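Local coordinates for pesticidal crystal protein Cry2Aa (Bacillus thuringiensis serovar kurstaki, PDB 1I5P) that kills mosquito and caterpillar larvae by binding to their midgut epithelial cells and promoting colloid-osmotic lysis, at residues Y169-L174 against I224-T229; D218-C223 against E254-W259; F300-N305 against R440-N445; V504-R509 against S528-R533. One frame throughout, in Å; residues are numbered along the deposited sequence.

Contact 1 (Y169-L174 against I224-T229); sequences YQLLLL and INTYQT
Thr226 drives its methyl against the backbone of Gln170 and Leu171, and that methyl makes the tight half of the contact. CG2 stands anti to the backbone N of Thr226, and OG1, anti to the carbonyl carbon, is the branch on the water side. The methyl lies 3.7 Å from Leu171 N. Gln170 CB closes in on it at 4.0 Å, and Leu174, tip to tip with Thr226, sets CD2 4.0 Å from CG2. Leu171 CD1 is more distant, 4.4 Å from Tyr227 CA, while the Tyr227 ring itself packs edge-to-face on Phe253.

The other side is looser and wet. A water donates to Gln170 OE1 at 3.0 Å and to Thr226 OG1 at 2.8 Å, so one water bridges the two polar ends. Each is also tied back locally: Thr226 OG1 bonds to Tyr222 O one turn earlier, and Gln170 NE2 to Gln165 O. The local axes are 9.7 Å apart, 120° between their directions, with the threonine methyl at the interface, a helix crossing within the α-helical bundle that forms the N-terminal domain of the delta-endotoxins.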
# COMPACT_ATOMS: atom_id res chain seq x y z
N TYR A 169 5.79 11.33 -22.86
CA TYR A 169 4.90 11.67 -21.75
C TYR A 169 4.35 10.44 -21.05
O TYR A 169 3.28 10.51 -20.44
CB TYR A 169 3.73 12.50 -22.26
CG TYR A 169 4.10 13.56 -23.25
CD1 TYR A 169 4.03 13.31 -24.62
CD2 TYR A 169 4.52 14.82 -22.84
CE1 TYR A 169 4.36 14.29 -25.55
CE2 TYR A 169 4.86 15.81 -23.76
CZ TYR A 169 4.77 15.53 -25.11
OH TYR A 169 5.09 16.50 -26.04
N GLN A 170 5.06 9.33 -21.12
CA GLN A 170 4.57 8.10 -20.51
C GLN A 170 4.33 8.20 -19.01
O GLN A 170 3.31 7.70 -18.52
CB GLN A 170 5.52 6.93 -20.81
CG GLN A 170 5.81 6.76 -22.30
CD GLN A 170 6.29 5.37 -22.64
OE1 GLN A 170 7.19 4.83 -21.99
NE2 GLN A 170 5.70 4.77 -23.67
N LEU A 171 5.23 8.83 -18.27
CA LEU A 171 5.05 8.96 -16.83
C LEU A 171 3.91 9.92 -16.51
O LEU A 171 3.10 9.68 -15.61
CB LEU A 171 6.32 9.45 -16.14
CG LEU A 171 6.23 9.53 -14.61
CD1 LEU A 171 6.27 8.11 -14.02
CD2 LEU A 171 7.39 10.36 -14.06
N LEU A 172 3.85 11.02 -17.25
CA LEU A 172 2.81 12.01 -17.04
C LEU A 172 1.42 11.46 -17.30
O LEU A 172 0.46 11.84 -16.63
CB LEU A 172 3.07 13.22 -17.95
CG LEU A 172 2.07 14.38 -17.84
CD1 LEU A 172 1.78 14.67 -16.38
CD2 LEU A 172 2.64 15.61 -18.54
N LEU A 173 1.32 10.56 -18.27
CA LEU A 173 0.05 9.95 -18.64
C LEU A 173 -0.23 8.65 -17.89
O LEU A 173 -1.33 8.10 -17.99
CB LEU A 173 0.03 9.68 -20.14
CG LEU A 173 0.11 10.90 -21.06
CD1 LEU A 173 0.37 10.47 -22.49
CD2 LEU A 173 -1.20 11.68 -20.97
N LEU A 174 0.75 8.16 -17.14
CA LEU A 174 0.58 6.90 -16.42
C LEU A 174 -0.71 6.81 -15.58
O LEU A 174 -1.40 5.78 -15.62
CB LEU A 174 1.81 6.60 -15.56
CG LEU A 174 2.01 5.13 -15.17
CD1 LEU A 174 2.06 4.25 -16.43
CD2 LEU A 174 3.30 4.98 -14.37
N ILE A 224 4.92 -0.75 -14.33
CA ILE A 224 6.10 -0.97 -13.51
C ILE A 224 7.35 -0.41 -14.18
O ILE A 224 8.13 0.31 -13.56
CB ILE A 224 6.29 -2.47 -13.22
CG1 ILE A 224 5.11 -2.97 -12.38
CG2 ILE A 224 7.62 -2.71 -12.50
CD1 ILE A 224 5.01 -4.47 -12.29
N ASN A 225 7.54 -0.75 -15.45
CA ASN A 225 8.70 -0.26 -16.19
C ASN A 225 8.73 1.26 -16.30
O ASN A 225 9.78 1.88 -16.12
CB ASN A 225 8.75 -0.89 -17.59
CG ASN A 225 8.97 -2.40 -17.55
OD1 ASN A 225 9.45 -2.95 -16.55
ND2 ASN A 225 8.63 -3.08 -18.64
N THR A 226 7.59 1.87 -16.59
CA THR A 226 7.54 3.33 -16.72
C THR A 226 7.95 4.00 -15.42
O THR A 226 8.74 4.95 -15.41
CB THR A 226 6.12 3.81 -17.11
OG1 THR A 226 5.75 3.23 -18.37
CG2 THR A 226 6.07 5.33 -17.23
N TYR A 227 7.41 3.51 -14.31
CA TYR A 227 7.72 4.08 -13.01
C TYR A 227 9.17 3.85 -12.61
O TYR A 227 9.84 4.76 -12.13
CB TYR A 227 6.80 3.50 -11.95
CG TYR A 227 7.13 3.94 -10.55
CD1 TYR A 227 6.74 5.19 -10.08
CD2 TYR A 227 7.83 3.11 -9.68
CE1 TYR A 227 7.03 5.60 -8.78
CE2 TYR A 227 8.12 3.50 -8.38
CZ TYR A 227 7.72 4.75 -7.94
OH TYR A 227 8.00 5.13 -6.64
N GLN A 228 9.66 2.62 -12.80
CA GLN A 228 11.04 2.30 -12.43
C GLN A 228 12.06 3.15 -13.17
O GLN A 228 13.04 3.59 -12.59
CB GLN A 228 11.36 0.82 -12.67
CG GLN A 228 10.85 -0.10 -11.57
CD GLN A 228 11.52 -1.48 -11.61
OE1 GLN A 228 11.30 -2.26 -12.53
NE2 GLN A 228 12.32 -1.77 -10.59
N THR A 229 11.82 3.38 -14.46
CA THR A 229 12.73 4.20 -15.25
C THR A 229 12.81 5.61 -14.66
O THR A 229 13.89 6.19 -14.52
CB THR A 229 12.26 4.30 -16.72
OG1 THR A 229 12.34 3.00 -17.33
CG2 THR A 229 13.13 5.27 -17.50
O HOH W 1 7.72 2.47 -20.23

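Contact 2 (D218-C223 against E254-W259); sequences DYSNYC and EYVSIW
Trp259 meets three residues of helix 202-232 along one rim of its indole. Ser220 OG comes in at the edge, in the ring plane, 3.6 Å from CE3. Cys223 SG lies beside the neighbouring rim, 3.9 Å from CH2, a sulfur-aromatic contact 77° off the ring normal and therefore edge-on. Tyr219 contributes its CB, 3.8 Å from CZ3, approaching obliquely.

Val256, one turn before Trp259, splits its two methyls between the same partners. CG2 touches Cys223 CB at 3.8 Å, and CG1, anti to the backbone N at chi1 179°, is the branch beside Ser220 OG. Ser220 is thus bordered by a valine methyl and an indole edge, with its CA 5.6 Å from Val256 CA, the nearest backbone approach here. This is helix-helix packing inside the N-terminal bundle: helices 202-232 and 238-259 follow one another along the chain and run roughly antiparallel, 150° between their local directions.

Further out, the buried polar atoms have their own supports. A water donates to Ser220 OG at 2.7 Å and to Val256 O, linking the two helices, and Ser220 OG also bonds to Thr216 O in the preceding turn. One face of the indole lies against its own helix, with Tyr255 O and Val256 CA above the rim. Helix 170-193 fixes the far ends: Asn182 OD1 takes the indole NE1 hydrogen bond, His184 ND1 pairs with Tyr219 OH, and Ala181 and Leu185 pack on Trp259.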
# COMPACT_ATOMS: atom_id res chain seq x y z
N ASP A 218 0.77 -7.34 -19.79
CA ASP A 218 1.22 -6.20 -20.58
C ASP A 218 1.06 -4.86 -19.87
O ASP A 218 2.00 -4.06 -19.81
CB ASP A 218 0.46 -6.15 -21.91
CG ASP A 218 0.71 -7.36 -22.78
OD1 ASP A 218 1.61 -8.15 -22.45
OD2 ASP A 218 0.01 -7.53 -23.80
N TYR A 219 -0.14 -4.62 -19.34
CA TYR A 219 -0.41 -3.37 -18.65
C TYR A 219 0.37 -3.25 -17.35
O TYR A 219 0.85 -2.17 -17.01
CB TYR A 219 -1.91 -3.25 -18.39
CG TYR A 219 -2.76 -3.27 -19.64
CD1 TYR A 219 -4.13 -3.49 -19.56
CD2 TYR A 219 -2.20 -3.05 -20.90
CE1 TYR A 219 -4.93 -3.51 -20.70
CE2 TYR A 219 -3.00 -3.06 -22.06
CZ TYR A 219 -4.35 -3.29 -21.94
OH TYR A 219 -5.16 -3.34 -23.06
N SER A 220 0.50 -4.35 -16.62
CA SER A 220 1.24 -4.33 -15.35
C SER A 220 2.70 -4.01 -15.61
O SER A 220 3.25 -3.09 -14.99
CB SER A 220 1.14 -5.68 -14.64
OG SER A 220 -0.17 -5.93 -14.15
N ASN A 221 3.32 -4.75 -16.51
CA ASN A 221 4.73 -4.52 -16.82
C ASN A 221 4.97 -3.11 -17.34
O ASN A 221 5.95 -2.46 -16.95
CB ASN A 221 5.23 -5.55 -17.84
CG ASN A 221 5.36 -6.95 -17.25
OD1 ASN A 221 5.40 -7.13 -16.03
ND2 ASN A 221 5.43 -7.96 -18.13
N TYR A 222 4.08 -2.61 -18.19
CA TYR A 222 4.23 -1.26 -18.72
C TYR A 222 4.24 -0.23 -17.60
O TYR A 222 5.06 0.69 -17.61
CB TYR A 222 3.09 -0.93 -19.70
CG TYR A 222 3.12 0.52 -20.14
CD1 TYR A 222 4.06 0.98 -21.06
CD2 TYR A 222 2.23 1.44 -19.59
CE1 TYR A 222 4.12 2.33 -21.43
CE2 TYR A 222 2.28 2.79 -19.94
CZ TYR A 222 3.22 3.23 -20.86
OH TYR A 222 3.25 4.57 -21.18
N CYS A 223 3.34 -0.37 -16.64
CA CYS A 223 3.27 0.56 -15.52
C CYS A 223 4.52 0.48 -14.65
O CYS A 223 5.11 1.49 -14.29
CB CYS A 223 2.04 0.27 -14.65
SG CYS A 223 0.47 0.69 -15.41
N GLU A 254 -1.91 0.87 -6.97
CA GLU A 254 -2.97 0.26 -6.19
C GLU A 254 -3.74 -0.57 -7.21
O GLU A 254 -4.23 -1.66 -6.91
CB GLU A 254 -3.89 1.33 -5.60
CG GLU A 254 -3.55 1.68 -4.18
CD GLU A 254 -3.74 0.51 -3.23
OE1 GLU A 254 -2.82 0.25 -2.42
OE2 GLU A 254 -4.80 -0.16 -3.29
N TYR A 255 -3.82 -0.05 -8.43
CA TYR A 255 -4.52 -0.74 -9.51
C TYR A 255 -3.71 -1.91 -10.02
O TYR A 255 -4.25 -3.00 -10.22
CB TYR A 255 -4.80 0.25 -10.65
CG TYR A 255 -5.57 1.46 -10.19
CD1 TYR A 255 -5.06 2.75 -10.33
CD2 TYR A 255 -6.82 1.31 -9.58
CE1 TYR A 255 -5.77 3.86 -9.88
CE2 TYR A 255 -7.54 2.42 -9.12
CZ TYR A 255 -7.01 3.68 -9.27
OH TYR A 255 -7.74 4.76 -8.82
N VAL A 256 -2.42 -1.71 -10.24
CA VAL A 256 -1.59 -2.80 -10.72
C VAL A 256 -1.71 -3.99 -9.76
O VAL A 256 -1.77 -5.14 -10.19
CB VAL A 256 -0.12 -2.39 -10.83
CG1 VAL A 256 0.71 -3.57 -11.31
CG2 VAL A 256 0.02 -1.22 -11.80
N SER A 257 -1.75 -3.69 -8.46
CA SER A 257 -1.86 -4.72 -7.43
C SER A 257 -3.21 -5.44 -7.41
O SER A 257 -3.31 -6.58 -6.95
CB SER A 257 -1.61 -4.12 -6.05
OG SER A 257 -0.24 -3.78 -5.89
N ILE A 258 -4.26 -4.78 -7.89
CA ILE A 258 -5.56 -5.43 -7.90
C ILE A 258 -5.80 -6.20 -9.19
O ILE A 258 -6.54 -7.19 -9.19
CB ILE A 258 -6.71 -4.42 -7.66
CG1 ILE A 258 -7.97 -5.18 -7.22
CG2 ILE A 258 -7.00 -3.63 -8.93
CD1 ILE A 258 -7.84 -5.85 -5.86
N TRP A 259 -5.17 -5.78 -10.29
CA TRP A 259 -5.37 -6.46 -11.58
C TRP A 259 -5.02 -7.95 -11.54
O TRP A 259 -5.79 -8.77 -12.04
CB TRP A 259 -4.53 -5.79 -12.67
CG TRP A 259 -4.87 -4.36 -12.94
CD1 TRP A 259 -6.04 -3.72 -12.62
CD2 TRP A 259 -4.04 -3.40 -13.58
NE1 TRP A 259 -5.98 -2.41 -13.03
CE2 TRP A 259 -4.77 -2.18 -13.63
CE3 TRP A 259 -2.75 -3.43 -14.13
CZ2 TRP A 259 -4.25 -1.02 -14.19
CZ3 TRP A 259 -2.24 -2.28 -14.70
CH2 TRP A 259 -2.98 -1.08 -14.72
O HOH W 2 -0.63 -6.89 -11.70

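Contact 3 (F300-N305 against R440-N445); sequences FQVNSN and RPLHYN
Val302 and Asn445 bring their CA atoms to 4.6 Å where a type II beta turn, Gln301 to Ser304, meets the loop 440-445. Ser304 N closes the turn onto Gln301 O, and Asn303 takes the positive phi expected of its third position. The N-H of Asn445 gives a hydrogen bond to a water at 2.7 Å, and the same water donates to Gln301 O, so turn and loop are bridged backbone to backbone.

The Asn445 side chain reaches into the turn. Its CB is 3.8 Å from Asn303 OD1; its amide plane is 76° from that of Asn303 but 30° from that of Asn305. Which end of this amide is nitrogen is doubtful in the model. On the apolar side, Val302 CG2 meets Leu442 CD2 at 3.8 Å, the side chains crossing at about a right angle, with Phe295 and Leu299 of helix 293-300 also against Leu442.

Both segments are connecting loops of the middle domain, the beta prism, and here they face the C-terminal domain. Asn305 projects its CB to 3.3 Å from Tyr444 OH, with amide and ring planes 50° apart. The two polar groups bond elsewhere: Tyr444 OH to Ile499 O, Asn305 ND2 to Ala501 O. Within the loop, His443 ND1 bonds to Tyr444 O at 2.8 Å, bent and from above the carbonyl plane.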
# COMPACT_ATOMS: atom_id res chain seq x y z
N PHE A 300 12.34 1.65 7.14
CA PHE A 300 10.99 2.09 7.45
C PHE A 300 10.03 0.94 7.78
O PHE A 300 8.99 1.17 8.38
CB PHE A 300 10.43 2.91 6.28
CG PHE A 300 11.22 4.17 5.99
CD1 PHE A 300 11.07 4.83 4.77
CD2 PHE A 300 12.11 4.70 6.93
CE1 PHE A 300 11.78 5.99 4.49
CE2 PHE A 300 12.83 5.86 6.65
CZ PHE A 300 12.66 6.51 5.42
N GLN A 301 10.39 -0.28 7.40
CA GLN A 301 9.52 -1.42 7.68
C GLN A 301 10.04 -2.32 8.80
O GLN A 301 9.59 -3.45 8.96
CB GLN A 301 9.30 -2.25 6.41
CG GLN A 301 8.47 -1.51 5.38
CD GLN A 301 8.23 -2.33 4.15
OE1 GLN A 301 7.32 -3.16 4.11
NE2 GLN A 301 9.05 -2.12 3.12
N VAL A 302 10.99 -1.82 9.58
CA VAL A 302 11.53 -2.59 10.69
C VAL A 302 10.41 -2.80 11.71
O VAL A 302 9.75 -1.85 12.12
CB VAL A 302 12.72 -1.87 11.36
CG1 VAL A 302 12.95 -2.43 12.77
CG2 VAL A 302 13.96 -2.04 10.52
N ASN A 303 10.21 -4.05 12.10
CA ASN A 303 9.19 -4.42 13.07
C ASN A 303 7.78 -4.16 12.54
O ASN A 303 6.87 -3.86 13.30
CB ASN A 303 9.38 -3.64 14.38
CG ASN A 303 10.60 -4.10 15.17
OD1 ASN A 303 11.12 -5.19 14.95
ND2 ASN A 303 11.04 -3.27 16.12
N SER A 304 7.60 -4.28 11.22
CA SER A 304 6.29 -4.06 10.61
C SER A 304 5.28 -5.11 11.04
O SER A 304 4.07 -4.89 10.93
CB SER A 304 6.39 -4.08 9.09
OG SER A 304 6.69 -2.79 8.57
N ASN A 305 5.76 -6.26 11.51
CA ASN A 305 4.88 -7.34 11.93
C ASN A 305 4.42 -7.18 13.37
O ASN A 305 3.59 -7.94 13.86
CB ASN A 305 5.57 -8.69 11.73
CG ASN A 305 6.85 -8.82 12.52
OD1 ASN A 305 7.66 -7.90 12.57
ND2 ASN A 305 7.05 -9.98 13.13
N ARG A 440 24.17 -0.50 2.92
CA ARG A 440 23.82 -1.77 3.53
C ARG A 440 22.39 -1.84 4.03
O ARG A 440 22.10 -1.51 5.18
CB ARG A 440 24.80 -2.06 4.67
CG ARG A 440 26.21 -2.22 4.16
CD ARG A 440 27.28 -2.01 5.20
NE ARG A 440 28.55 -1.78 4.53
CZ ARG A 440 29.74 -1.82 5.11
NH1 ARG A 440 29.85 -2.07 6.41
NH2 ARG A 440 30.84 -1.61 4.39
N PRO A 441 21.46 -2.28 3.17
CA PRO A 441 20.05 -2.39 3.53
C PRO A 441 19.87 -3.30 4.73
O PRO A 441 20.62 -4.26 4.90
CB PRO A 441 19.43 -2.98 2.27
CG PRO A 441 20.27 -2.39 1.19
CD PRO A 441 21.66 -2.62 1.75
N LEU A 442 18.90 -3.00 5.58
CA LEU A 442 18.65 -3.82 6.76
C LEU A 442 17.91 -5.10 6.40
O LEU A 442 17.20 -5.15 5.40
CB LEU A 442 17.82 -3.05 7.79
CG LEU A 442 18.52 -1.98 8.61
CD1 LEU A 442 19.23 -1.00 7.71
CD2 LEU A 442 17.49 -1.27 9.47
N HIS A 443 18.10 -6.14 7.21
CA HIS A 443 17.40 -7.40 6.97
C HIS A 443 16.10 -7.34 7.77
O HIS A 443 15.84 -6.34 8.45
CB HIS A 443 18.25 -8.60 7.39
CG HIS A 443 18.60 -8.65 8.84
ND1 HIS A 443 17.67 -8.97 9.82
CD2 HIS A 443 19.77 -8.45 9.49
CE1 HIS A 443 18.26 -8.96 11.00
NE2 HIS A 443 19.54 -8.65 10.83
N TYR A 444 15.29 -8.39 7.68
CA TYR A 444 14.02 -8.44 8.38
C TYR A 444 14.17 -8.12 9.87
O TYR A 444 14.94 -8.78 10.58
CB TYR A 444 13.38 -9.82 8.21
CG TYR A 444 11.94 -9.90 8.67
CD1 TYR A 444 10.91 -9.38 7.88
CD2 TYR A 444 11.61 -10.49 9.89
CE1 TYR A 444 9.58 -9.46 8.30
CE2 TYR A 444 10.29 -10.57 10.32
CZ TYR A 444 9.28 -10.05 9.52
OH TYR A 444 7.97 -10.14 9.93
N ASN A 445 13.44 -7.11 10.33
CA ASN A 445 13.47 -6.68 11.72
C ASN A 445 14.87 -6.48 12.30
O ASN A 445 15.09 -6.70 13.49
CB ASN A 445 12.70 -7.67 12.60
CG ASN A 445 11.20 -7.57 12.40
OD1 ASN A 445 10.43 -8.32 13.02
ND2 ASN A 445 10.78 -6.65 11.55
O HOH W 3 11.94 -5.50 8.69

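Contact 4 (V504-R509 against S528-R533); sequences VNNQTR and SNTTAR
Val504 and Ala532 form an antiparallel, non-hydrogen-bonded pair in a sheet of the C-terminal jelly-roll domain, CA to CA 4.4 Å, where strand 503-504 ends beside strand 530-537. Thr531 O serves both residues at that end: Val504 CA approaches it at 3.5 Å through a CA-H...O contact, and Asn505 N makes a weak hydrogen bond to it at 3.3 Å, fairly straight at 160°. Val504 CG2 lies 4.2 Å from Ala532 CB, while CG1, the methyl anti to the backbone N, is 4.0 Å from Thr530 CG2. Phe525 of strand 522-525 packs on all three side chains.

Beyond Asn505 the chain leaves the pairing and turns through a short 3-10 segment at 507-508. Strand 530-537 starts with a G1 beta bulge, Asn529 and Thr530 together facing Val609 of strand 602-610.

Asn505 folds its side chain back over the neighbouring strand, chi1 59° placing CG between its own N and carbonyl carbon. A water lies among Asn505 OD1, Asn529 O and Thr531 OG1. Asn506 sets OD1 3.0 Å from Thr530 OG1. That hydroxyl bonds to Gln527 O and also accepts from a second water at 2.8 Å, which has a weak bond to Arg509 O. On the bulge side, Asn608 ND2 holds both Asn529 OD1 and Thr531 OG1.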
# COMPACT_ATOMS: atom_id res chain seq x y z
N VAL A 504 10.06 -15.31 12.14
CA VAL A 504 10.82 -15.83 11.01
C VAL A 504 12.23 -16.14 11.50
O VAL A 504 12.81 -15.35 12.23
CB VAL A 504 10.93 -14.79 9.87
CG1 VAL A 504 11.56 -15.43 8.64
CG2 VAL A 504 9.55 -14.22 9.53
N ASN A 505 12.78 -17.28 11.10
CA ASN A 505 14.14 -17.61 11.50
C ASN A 505 15.08 -17.17 10.37
O ASN A 505 14.62 -16.70 9.33
CB ASN A 505 14.30 -19.11 11.78
CG ASN A 505 13.95 -19.98 10.60
OD1 ASN A 505 13.95 -21.21 10.70
ND2 ASN A 505 13.66 -19.36 9.46
N ASN A 506 16.39 -17.31 10.57
CA ASN A 506 17.35 -16.90 9.56
C ASN A 506 17.05 -15.44 9.19
O ASN A 506 17.10 -15.06 8.02
CB ASN A 506 17.21 -17.78 8.31
CG ASN A 506 17.60 -19.23 8.55
OD1 ASN A 506 17.27 -20.12 7.76
ND2 ASN A 506 18.31 -19.48 9.64
N GLN A 507 16.74 -14.62 10.19
CA GLN A 507 16.41 -13.22 9.94
C GLN A 507 17.52 -12.40 9.29
O GLN A 507 17.24 -11.46 8.55
CB GLN A 507 15.95 -12.54 11.23
CG GLN A 507 14.62 -13.07 11.74
CD GLN A 507 14.21 -12.44 13.06
OE1 GLN A 507 13.39 -11.52 13.10
NE2 GLN A 507 14.77 -12.95 14.15
N THR A 508 18.78 -12.76 9.56
CA THR A 508 19.89 -12.01 8.98
C THR A 508 20.02 -12.26 7.49
O THR A 508 20.70 -11.51 6.78
CB THR A 508 21.23 -12.36 9.63
OG1 THR A 508 21.53 -13.74 9.39
CG2 THR A 508 21.17 -12.10 11.13
N ARG A 509 19.38 -13.33 7.01
CA ARG A 509 19.42 -13.69 5.60
C ARG A 509 18.05 -13.52 4.95
O ARG A 509 17.82 -14.01 3.85
CB ARG A 509 19.89 -15.14 5.44
CG ARG A 509 21.23 -15.46 6.11
CD ARG A 509 22.43 -15.06 5.27
NE ARG A 509 22.40 -15.69 3.95
CZ ARG A 509 22.56 -17.00 3.74
NH1 ARG A 509 22.78 -17.82 4.76
NH2 ARG A 509 22.49 -17.47 2.51
N SER A 528 18.47 -21.21 2.81
CA SER A 528 17.63 -22.39 2.70
C SER A 528 17.12 -22.83 4.07
O SER A 528 17.73 -22.54 5.10
CB SER A 528 18.41 -23.53 2.02
OG SER A 528 17.54 -24.55 1.57
N ASN A 529 15.98 -23.52 4.08
CA ASN A 529 15.36 -24.00 5.31
C ASN A 529 14.94 -22.88 6.26
O ASN A 529 15.16 -22.94 7.47
CB ASN A 529 16.29 -24.98 6.03
CG ASN A 529 15.56 -25.77 7.10
OD1 ASN A 529 14.33 -25.89 7.08
ND2 ASN A 529 16.32 -26.35 8.02
N THR A 530 14.33 -21.84 5.69
CA THR A 530 13.84 -20.73 6.48
C THR A 530 12.35 -20.96 6.66
O THR A 530 11.65 -21.30 5.72
CB THR A 530 14.06 -19.37 5.77
OG1 THR A 530 15.47 -19.13 5.61
CG2 THR A 530 13.44 -18.24 6.57
N THR A 531 11.87 -20.78 7.89
CA THR A 531 10.47 -20.96 8.18
C THR A 531 9.86 -19.66 8.67
O THR A 531 10.40 -19.00 9.56
CB THR A 531 10.25 -22.04 9.27
OG1 THR A 531 10.63 -23.32 8.75
CG2 THR A 531 8.79 -22.08 9.69
N ALA A 532 8.73 -19.30 8.07
CA ALA A 532 8.01 -18.09 8.44
C ALA A 532 6.66 -18.53 9.00
O ALA A 532 5.87 -19.19 8.31
CB ALA A 532 7.80 -17.20 7.21
N ARG A 533 6.39 -18.19 10.25
CA ARG A 533 5.13 -18.56 10.87
C ARG A 533 4.15 -17.40 10.90
O ARG A 533 4.51 -16.27 11.21
CB ARG A 533 5.34 -19.06 12.30
CG ARG A 533 4.04 -19.05 13.12
CD ARG A 533 4.16 -19.83 14.41
NE ARG A 533 4.33 -21.26 14.15
CZ ARG A 533 4.40 -22.19 15.09
NH1 ARG A 533 4.33 -21.84 16.37
NH2 ARG A 533 4.54 -23.46 14.76
O HOH W 4 13.70 -23.56 9.43
O HOH W 5 16.21 -16.64 4.57

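Contacts 1 and 2 come first along the chain and interlock there, their segments alternating. Both use helix 202-232 of the N-terminal bundle, with centres 12 Å apart, and Tyr222 and Cys223 of contact 2 touch Gln170 and Leu174 of contact 1. Contact 3, in the middle domain, opens after both have closed, and contact 4, in the C-terminal domain, follows it. These two also meet, centres 14 Å apart, with the Tyr444 ring against Val504 and His443 beside Gln507 and Thr508. The two pairs do not touch: contacts 2 and 3 lie about 26 Å apart between centres. One pair therefore ties helices within a domain, while the other marks where two β domains join.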